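Local coordinates for predicted protease of the collagenase family (Methanopyrus kandleri, PDB 5D88), which is assigned to the U32 peptidase family, probably hydrolyses peptide bonds, and binds zinc between the two subunits of its assembly, at residues 122-125 against 126-129; 87-90 against 91-94; 68-71 against 72-76. All coordinates share one frame; numbering follows the deposited sequence.

All three interactions are local, and together they illustrate how the place of a segment in a TIM barrel sets its chemistry. Interactions 1 and 3 are turns of outer helices, 123-132 and 63-75, each carried by four backbone hydrogen bonds. Interaction 1 is the more buried, at a capped helix start; interaction 3 is partly buried, at a helix end with exposed aspartates. Interaction 2 is a surface loop built on one turn, a water and a metal-bound cysteine. It touches interaction 1, with the imidazole of His93 hydrogen-bonded to Asp122, and both meet the second subunit, whereas no other chain touches interaction 3, which lies about 20 Å from interaction 2 between nearest atoms.

Interaction 1 of 3, residues 122-125 against 126-129; sequences DPYL and VEVL
From Asp122 O to Val126 N, at 3.1 Å, runs the first backbone bond of helix 123-132, the helix of a beta-alpha-beta unit in this TIM barrel. The next follow in step: Glu127 N to Pro123 O, Val128 N to Tyr124 O at 3.0 Å, and Leu129 N to Leu125 O at 2.9 Å. This is the regular i to i+4 ladder. Asp122 is the N-cap. Its OD1 accepts from Tyr124 N at 3.1 Å, met from above the carboxylate plane, so an amide of the first turn that has no earlier helical carbonyl is paired. The same oxygen is hydrogen-bonded to Tyr225 of the second subunit, which ties the cap to the dimer contact.

Leu125 and Leu129 pack on Leu102 and Leu106 of helix 98-113; Leu129 and Val126 also meet strand 117-120, and Val126 reaches helix 148-157 as well. Tyr124 takes the partly exposed flank. With CG anti to the backbone N (chi1 -179°), its ring is laid along the helix toward the next turn, where Val128 comes under one face and the Glu127 carboxylate lies at the edge, OE1 4.3 Å from Tyr124 CD1. The contact with the valine is a CH-pi interaction by one methyl: Val128 CG2 stands 4.2 Å from the Tyr124 ring centroid, 22° off the normal, and 3.9 Å from Tyr124 CE1.

Interaction 2 of 3, residues 87-90 against 91-94; sequences TCAG and CEHL. With ZN (zinc ion), chain B.
One water molecule bridges the two segments: it donates to Gly90 O at 2.6 Å and accepts from His93 N at 2.7 Å. It thereby pairs a carbonyl and an amide that do not meet directly. Beside it the chain closes a type II' beta turn from Ala89 to Glu92, with Glu92 N bonded to Ala89 O at 3.2 Å. That bond is straight at the hydrogen (161°), although the donor lies above the carbonyl plane. Gly90 holds the second position of the turn, where the positive phi of 63° suits glycine.

Side chains add little. The CB of Ala89 lies 4.0 Å from Glu92 OE1, on a poorly ordered glutamate, and approaches the His93 ring obliquely. Cys88 serves the metal: its SG, anti to the backbone N (chi1 -170°), binds the zinc ion at 2.3 Å. Gly90 N donates to the same Cys88 SG at 3.4 Å, so the turn supplies a second-shell hydrogen bond to a metal ligand. His209 of the same chain, together with Cys88 and His209 of the second subunit, completes the site.

The loop lies between strand 79-83 and helix 98-113; His93 stacks edge-to-face with Tyr124 of helix 123-132, and Leu94 packs on Leu206 of the second subunit, on its helix 200-213.

Interaction 3 of 3, residues 68-71 against 72-76; sequences DIVD and VAKDR
Backbone bonds come first: Val72 N donates to Asp68 O at 3.1 Å, and the same i to i+4 step joins Ala73 to Ile69, Lys74 to Val70 and Asp75 to Asp71. These are the last turns of helix 63-75, which links strands 43-47 and 79-83 on the outside of the TIM barrel. Arg76 N still reaches Val72 O at 3.1 Å, but Arg76 is the first residue to leave the helical conformation.

The apolar contacts run alongside the axis. Val70 and Lys74 lie side by side and point the same way, the aliphatic part of the lysine doing the touching: its CE comes within 3.6 Å of Val70 CG1. The chain is straight up to CE and then bends (chi4 -90°), and its NZ is hydrogen-bonded to the carbonyl oxygen of Glu114. Toward the barrel, Ile69, Val70 and Ala73 rest on strand 43-47, and the latter two also on Val80 of strand 79-83.

Charged groups form the third class. Asp68 lies beside Val72 in a loose contact of carboxylate oxygen with methyl, OD1 4.1 Å from Val72 CG2. Within segment 72-76, the Arg76 guanidinium has Val72 CG1 over one face, offset toward its rim, and forms a salt bridge with Asp35. Asp71 and Asp75 keep their OD1 atoms 6.7 Å apart.

Such chemistry implies a helix seated on strands 43-47 and 79-83 and flanked by helix 31-34, with Asp71 and Asp75 exposed. Lys74 lays its aliphatic chain on Val70, Arg76 its guanidinium face on Val72, and both carry their charges to partners elsewhere in the chain.

Interaction 1 of 3, residues 122-125 against 126-129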
ATOM      1  N   ASP A 122       8.537   4.239  -4.415  1.00 23.05           N
ATOM      2  CA  ASP A 122       8.062   5.442  -3.769  1.00 23.91           C
ATOM      3  C   ASP A 122       8.120   6.607  -4.745  1.00 23.73           C
ATOM      4  O   ASP A 122       9.195   6.905  -5.271  1.00 23.62           O
ATOM      5  CB  ASP A 122       8.932   5.675  -2.537  1.00 24.61           C
ATOM      6  CG  ASP A 122       8.459   6.829  -1.639  1.00 28.72           C
ATOM      7  OD1 ASP A 122       7.677   7.681  -2.052  1.00 29.96           O
ATOM      8  OD2 ASP A 122       8.912   6.868  -0.470  1.00 30.12           O
ATOM      9  N   PRO A 123       6.998   7.266  -5.030  1.00 23.52           N
ATOM     10  CA  PRO A 123       7.000   8.411  -5.951  1.00 24.80           C
ATOM     11  C   PRO A 123       7.985   9.507  -5.582  1.00 25.60           C
ATOM     12  O   PRO A 123       8.520  10.216  -6.455  1.00 25.50           O
ATOM     13  CB  PRO A 123       5.560   8.930  -5.846  1.00 28.10           C
ATOM     14  CG  PRO A 123       4.766   7.880  -5.284  1.00 27.51           C
ATOM     15  CD  PRO A 123       5.653   6.969  -4.509  1.00 24.08           C
ATOM     16  N   TYR A 124       8.218   9.699  -4.296  1.00 25.81           N
ATOM     17  CA  TYR A 124       9.159  10.739  -3.903  1.00 26.58           C
ATOM     18  C   TYR A 124      10.576  10.376  -4.331  1.00 26.82           C
ATOM     19  O   TYR A 124      11.343  11.246  -4.765  1.00 26.29           O
ATOM     20  CB  TYR A 124       9.051  10.948  -2.396  1.00 28.23           C
ATOM     21  CG  TYR A 124       9.937  11.996  -1.798  1.00 30.29           C
ATOM     22  CD1 TYR A 124      10.037  13.269  -2.348  1.00 31.15           C
ATOM     23  CD2 TYR A 124      10.646  11.731  -0.638  1.00 34.83           C
ATOM     24  CE1 TYR A 124      10.830  14.239  -1.747  1.00 35.09           C
ATOM     25  CE2 TYR A 124      11.450  12.689  -0.050  1.00 36.45           C
ATOM     26  CZ  TYR A 124      11.530  13.934  -0.606  1.00 36.73           C
ATOM     27  OH  TYR A 124      12.324  14.875  -0.009  1.00 42.47           O
ATOM     28  N   LEU A 125      10.944   9.091  -4.209  1.00 25.47           N
ATOM     29  CA  LEU A 125      12.255   8.650  -4.673  1.00 26.36           C
ATOM     30  C   LEU A 125      12.388   8.792  -6.180  1.00 26.33           C
ATOM     31  O   LEU A 125      13.467   9.123  -6.679  1.00 27.77           O
ATOM     32  CB  LEU A 125      12.516   7.202  -4.279  1.00 27.77           C
ATOM     33  CG  LEU A 125      13.310   7.029  -3.011  1.00 33.37           C
ATOM     34  CD1 LEU A 125      12.554   7.679  -1.837  1.00 33.73           C
ATOM     35  CD2 LEU A 125      13.545   5.556  -2.820  1.00 35.87           C
ATOM     36  N   VAL A 126      11.327   8.467  -6.924  1.00 26.02           N
ATOM     37  CA  VAL A 126      11.347   8.664  -8.373  1.00 26.40           C
ATOM     38  C   VAL A 126      11.735  10.097  -8.684  1.00 27.02           C
ATOM     39  O   VAL A 126      12.597  10.370  -9.526  1.00 27.46           O
ATOM     40  CB  VAL A 126       9.972   8.319  -8.987  1.00 25.70           C
ATOM     41  CG1 VAL A 126       9.924   8.693 -10.467  1.00 28.45           C
ATOM     42  CG2 VAL A 126       9.649   6.829  -8.817  1.00 26.38           C
ATOM     43  N   GLU A 127      11.079  11.034  -8.011  1.00 27.00           N
ATOM     44  CA  GLU A 127      11.290  12.446  -8.294  1.00 28.31           C
ATOM     45  C   GLU A 127      12.717  12.876  -7.954  1.00 28.28           C
ATOM     46  O   GLU A 127      13.375  13.579  -8.736  1.00 29.19           O
ATOM     47  CB  GLU A 127      10.253  13.260  -7.517  1.00 34.58           C
ATOM     48  CG  GLU A 127      10.076  14.678  -7.958  1.00 45.35           C
ATOM     49  CD  GLU A 127       8.883  15.311  -7.259  1.00 52.22           C
ATOM     50  OE1 GLU A 127       8.733  15.117  -6.027  1.00 53.60           O
ATOM     51  OE2 GLU A 127       8.085  15.969  -7.942  1.00 55.88           O
ATOM     52  N   VAL A 128      13.210  12.484  -6.782  1.00 27.46           N
ATOM     53  CA  VAL A 128      14.557  12.889  -6.384  1.00 28.45           C
ATOM     54  C   VAL A 128      15.597  12.265  -7.307  1.00 28.61           C
ATOM     55  O   VAL A 128      16.547  12.939  -7.732  1.00 28.69           O
ATOM     56  CB  VAL A 128      14.822  12.521  -4.910  1.00 29.12           C
ATOM     57  CG1 VAL A 128      16.259  12.834  -4.532  1.00 31.10           C
ATOM     58  CG2 VAL A 128      13.878  13.276  -3.965  1.00 29.04           C
ATOM     59  N   LEU A 129      15.449  10.967  -7.617  1.00 28.28           N
ATOM     60  CA  LEU A 129      16.392  10.293  -8.509  1.00 28.18           C
ATOM     61  C   LEU A 129      16.436  10.955  -9.872  1.00 31.43           C
ATOM     62  O   LEU A 129      17.518  11.210 -10.414  1.00 31.75           O
ATOM     63  CB  LEU A 129      16.026   8.814  -8.678  1.00 30.13           C
ATOM     64  CG  LEU A 129      16.624   7.898  -7.647  1.00 32.33           C
ATOM     65  CD1 LEU A 129      15.861   6.575  -7.679  1.00 34.48           C
ATOM     66  CD2 LEU A 129      18.138   7.698  -7.917  1.00 33.48           C
TER

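Interaction 2 of 3, residues 87-90 against 91-94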
ATOM      1  N   THR A  87       7.778   0.135  -0.221  1.00 21.29           N
ATOM      2  CA  THR A  87       6.524   0.848  -0.393  1.00 21.60           C
ATOM      3  C   THR A  87       6.192   1.738   0.788  1.00 22.52           C
ATOM      4  O   THR A  87       5.184   2.461   0.746  1.00 22.95           O
ATOM      5  CB  THR A  87       5.387  -0.145  -0.657  1.00 21.70           C
ATOM      6  OG1 THR A  87       5.365  -1.174   0.345  1.00 23.50           O
ATOM      7  CG2 THR A  87       5.572  -0.758  -2.044  1.00 23.03           C
ATOM      8  N   CYS A  88       7.020   1.707   1.833  1.00 21.65           N
ATOM      9  CA  CYS A  88       6.848   2.535   3.016  1.00 22.68           C
ATOM     10  C   CYS A  88       8.207   2.735   3.666  1.00 22.28           C
ATOM     11  O   CYS A  88       8.979   1.783   3.791  1.00 23.24           O
ATOM     12  CB  CYS A  88       5.877   1.906   4.025  1.00 21.72           C
ATOM     13  SG  CYS A  88       5.421   3.049   5.352  1.00 22.00           S
ATOM     14  N   ALA A  89       8.502   3.985   4.031  1.00 25.93           N
ATOM     15  CA  ALA A  89       9.687   4.325   4.811  1.00 28.00           C
ATOM     16  C   ALA A  89       9.308   4.932   6.158  1.00 26.78           C
ATOM     17  O   ALA A  89      10.120   5.630   6.785  1.00 26.92           O
ATOM     18  CB  ALA A  89      10.577   5.273   4.015  1.00 31.56           C
ATOM     19  N   GLY A  90       8.096   4.655   6.630  1.00 26.19           N
ATOM     20  CA  GLY A  90       7.674   5.177   7.903  1.00 28.54           C
ATOM     21  C   GLY A  90       7.635   6.683   7.856  1.00 27.82           C
ATOM     22  O   GLY A  90       7.208   7.271   6.873  1.00 29.19           O
ATOM     23  N   CYS A  91       8.109   7.308   8.936  1.00 31.54           N
ATOM     24  CA  CYS A  91       8.131   8.755   9.087  1.00 33.23           C
ATOM     25  C   CYS A  91       9.417   9.387   8.568  1.00 29.57           C
ATOM     26  O   CYS A  91       9.682  10.555   8.862  1.00 30.10           O
ATOM     27  CB  CYS A  91       7.931   9.128  10.556  1.00 40.42           C
ATOM     28  SG  CYS A  91       6.192   8.988  11.124  1.00 41.58           S
ATOM     29  N   GLU A  92      10.230   8.657   7.810  1.00 31.40           N
ATOM     30  CA  GLU A  92      11.510   9.228   7.398  1.00 39.31           C
ATOM     31  C   GLU A  92      11.328  10.548   6.652  1.00 33.81           C
ATOM     32  O   GLU A  92      12.072  11.509   6.881  1.00 33.87           O
ATOM     33  CB  GLU A  92      12.280   8.231   6.536  1.00 55.22           C
ATOM     34  CG  GLU A  92      13.576   7.787   7.196  1.00 74.36           C
ATOM     35  CD  GLU A  92      14.156   6.517   6.592  1.00 88.88           C
ATOM     36  OE1 GLU A  92      14.138   6.379   5.348  1.00 95.80           O
ATOM     37  OE2 GLU A  92      14.635   5.658   7.368  1.00 92.42           O
ATOM     38  N   HIS A  93      10.342  10.619   5.757  1.00 35.22           N
ATOM     39  CA  HIS A  93      10.153  11.817   4.943  1.00 37.19           C
ATOM     40  C   HIS A  93       9.701  13.013   5.776  1.00 36.99           C
ATOM     41  O   HIS A  93       9.790  14.150   5.302  1.00 38.39           O
ATOM     42  CB  HIS A  93       9.136  11.534   3.814  1.00 45.04           C
ATOM     43  CG  HIS A  93       9.533  10.416   2.879  1.00 47.03           C
ATOM     44  ND1 HIS A  93      10.845  10.039   2.677  1.00 49.74           N
ATOM     45  CD2 HIS A  93       8.783   9.586   2.103  1.00 50.25           C
ATOM     46  CE1 HIS A  93      10.888   9.032   1.816  1.00 52.25           C
ATOM     47  NE2 HIS A  93       9.652   8.749   1.438  1.00 49.43           N
ATOM     48  N   LEU A  94       9.212  12.785   7.000  1.00 37.40           N
ATOM     49  CA  LEU A  94       8.680  13.868   7.817  1.00 39.46           C
ATOM     50  C   LEU A  94       9.745  14.620   8.598  1.00 45.15           C
ATOM     51  O   LEU A  94       9.473  15.734   9.072  1.00 46.96           O
ATOM     52  CB  LEU A  94       7.649  13.322   8.806  1.00 35.72           C
ATOM     53  CG  LEU A  94       6.493  12.574   8.152  1.00 39.54           C
ATOM     54  CD1 LEU A  94       5.590  11.988   9.224  1.00 43.33           C
ATOM     55  CD2 LEU A  94       5.711  13.482   7.208  1.00 40.67           C
TER
HETATM   56 ZN    ZN B 301       5.336   1.618   7.112  0.50 23.67          ZN
HETATM   57  O   HOH W   1       8.555   8.678   5.129  1.00 37.92           O

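Interaction 3 of 3, residues 68-71 against 72-76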
ATOM      1  N   ASP A  68      30.102  -7.530  -3.659  1.00 41.92           N
ATOM      2  CA  ASP A  68      30.716  -8.619  -4.408  1.00 43.64           C
ATOM      3  C   ASP A  68      29.925  -8.943  -5.680  1.00 42.59           C
ATOM      4  O   ASP A  68      30.509  -9.129  -6.756  1.00 42.32           O
ATOM      5  CB  ASP A  68      30.817  -9.839  -3.495  1.00 45.12           C
ATOM      6  CG  ASP A  68      31.608 -10.962  -4.106  1.00 51.90           C
ATOM      7  OD1 ASP A  68      32.645 -10.691  -4.755  1.00 53.28           O
ATOM      8  OD2 ASP A  68      31.192 -12.122  -3.925  1.00 54.28           O
ATOM      9  N   ILE A  69      28.598  -9.013  -5.574  1.00 39.10           N
ATOM     10  CA  ILE A  69      27.756  -9.297  -6.738  1.00 35.81           C
ATOM     11  C   ILE A  69      27.979  -8.256  -7.821  1.00 37.68           C
ATOM     12  O   ILE A  69      28.081  -8.580  -9.012  1.00 38.43           O
ATOM     13  CB  ILE A  69      26.277  -9.344  -6.324  1.00 34.97           C
ATOM     14  CG1 ILE A  69      25.989 -10.604  -5.500  1.00 33.63           C
ATOM     15  CG2 ILE A  69      25.352  -9.280  -7.566  1.00 35.44           C
ATOM     16  CD1 ILE A  69      24.692 -10.482  -4.697  1.00 33.62           C
ATOM     17  N   VAL A  70      27.998  -6.981  -7.428  1.00 38.38           N
ATOM     18  CA  VAL A  70      28.069  -5.909  -8.415  1.00 41.09           C
ATOM     19  C   VAL A  70      29.421  -5.922  -9.120  1.00 43.52           C
ATOM     20  O   VAL A  70      29.497  -5.751 -10.343  1.00 42.59           O
ATOM     21  CB  VAL A  70      27.774  -4.550  -7.750  1.00 38.18           C
ATOM     22  CG1 VAL A  70      27.990  -3.425  -8.728  1.00 39.62           C
ATOM     23  CG2 VAL A  70      26.327  -4.518  -7.242  1.00 37.62           C
ATOM     24  N   ASP A  71      30.504  -6.141  -8.369  1.00 46.45           N
ATOM     25  CA  ASP A  71      31.832  -6.217  -8.984  1.00 50.30           C
ATOM     26  C   ASP A  71      31.891  -7.302 -10.046  1.00 46.52           C
ATOM     27  O   ASP A  71      32.333  -7.063 -11.179  1.00 47.34           O
ATOM     28  CB  ASP A  71      32.894  -6.497  -7.926  1.00 59.36           C
ATOM     29  CG  ASP A  71      33.108  -5.336  -6.998  1.00 67.02           C
ATOM     30  OD1 ASP A  71      32.660  -4.215  -7.338  1.00 71.39           O
ATOM     31  OD2 ASP A  71      33.733  -5.546  -5.935  1.00 67.79           O
ATOM     32  N   VAL A  72      31.504  -8.520  -9.680  1.00 43.54           N
ATOM     33  CA  VAL A  72      31.624  -9.639 -10.610  1.00 44.98           C
ATOM     34  C   VAL A  72      30.695  -9.443 -11.803  1.00 43.17           C
ATOM     35  O   VAL A  72      31.054  -9.760 -12.939  1.00 44.61           O
ATOM     36  CB  VAL A  72      31.350 -10.964  -9.876  1.00 47.01           C
ATOM     37  CG1 VAL A  72      31.351 -12.138 -10.839  1.00 47.44           C
ATOM     38  CG2 VAL A  72      32.390 -11.182  -8.802  1.00 49.30           C
ATOM     39  N   ALA A  73      29.489  -8.916 -11.571  1.00 43.02           N
ATOM     40  CA  ALA A  73      28.563  -8.682 -12.679  1.00 41.70           C
ATOM     41  C   ALA A  73      29.144  -7.701 -13.700  1.00 45.15           C
ATOM     42  O   ALA A  73      29.008  -7.894 -14.915  1.00 45.19           O
ATOM     43  CB  ALA A  73      27.227  -8.169 -12.144  1.00 41.74           C
ATOM     44  N   LYS A  74      29.785  -6.632 -13.228  1.00 44.27           N
ATOM     45  CA  LYS A  74      30.407  -5.697 -14.158  1.00 46.72           C
ATOM     46  C   LYS A  74      31.556  -6.351 -14.913  1.00 49.82           C
ATOM     47  O   LYS A  74      31.730  -6.113 -16.114  1.00 50.65           O
ATOM     48  CB  LYS A  74      30.892  -4.465 -13.410  1.00 45.55           C
ATOM     49  CG  LYS A  74      29.782  -3.562 -12.952  1.00 46.77           C
ATOM     50  CD  LYS A  74      30.330  -2.511 -12.002  1.00 48.15           C
ATOM     51  CE  LYS A  74      29.272  -1.524 -11.561  1.00 47.57           C
ATOM     52  NZ  LYS A  74      29.212  -0.363 -12.472  1.00 48.53           N
ATOM     53  N   ASP A  75      32.358  -7.172 -14.231  1.00 53.46           N
ATOM     54  CA  ASP A  75      33.425  -7.897 -14.918  1.00 56.59           C
ATOM     55  C   ASP A  75      32.875  -8.686 -16.091  1.00 55.64           C
ATOM     56  O   ASP A  75      33.521  -8.795 -17.139  1.00 56.62           O
ATOM     57  CB  ASP A  75      34.135  -8.836 -13.947  1.00 61.73           C
ATOM     58  CG  ASP A  75      35.213  -8.144 -13.154  1.00 68.95           C
ATOM     59  OD1 ASP A  75      35.107  -6.919 -12.929  1.00 70.58           O
ATOM     60  OD2 ASP A  75      36.176  -8.832 -12.764  1.00 72.83           O
ATOM     61  N   ARG A  76      31.687  -9.255 -15.927  1.00 53.07           N
ATOM     62  CA  ARG A  76      31.051 -10.055 -16.956  1.00 53.36           C
ATOM     63  C   ARG A  76      30.241  -9.205 -17.935  1.00 53.63           C
ATOM     64  O   ARG A  76      29.522  -9.757 -18.776  1.00 54.93           O
ATOM     65  CB  ARG A  76      30.186 -11.130 -16.281  1.00 53.65           C
ATOM     66  CG  ARG A  76      31.026 -12.076 -15.380  1.00 53.43           C
ATOM     67  CD  ARG A  76      30.192 -13.091 -14.594  1.00 54.89           C
ATOM     68  NE  ARG A  76      31.016 -13.977 -13.761  1.00 55.66           N
ATOM     69  CZ  ARG A  76      30.531 -14.927 -12.964  1.00 56.01           C
ATOM     70  NH1 ARG A  76      29.219 -15.124 -12.879  1.00 53.01           N
ATOM     71  NH2 ARG A  76      31.355 -15.688 -12.247  1.00 58.01           N
TER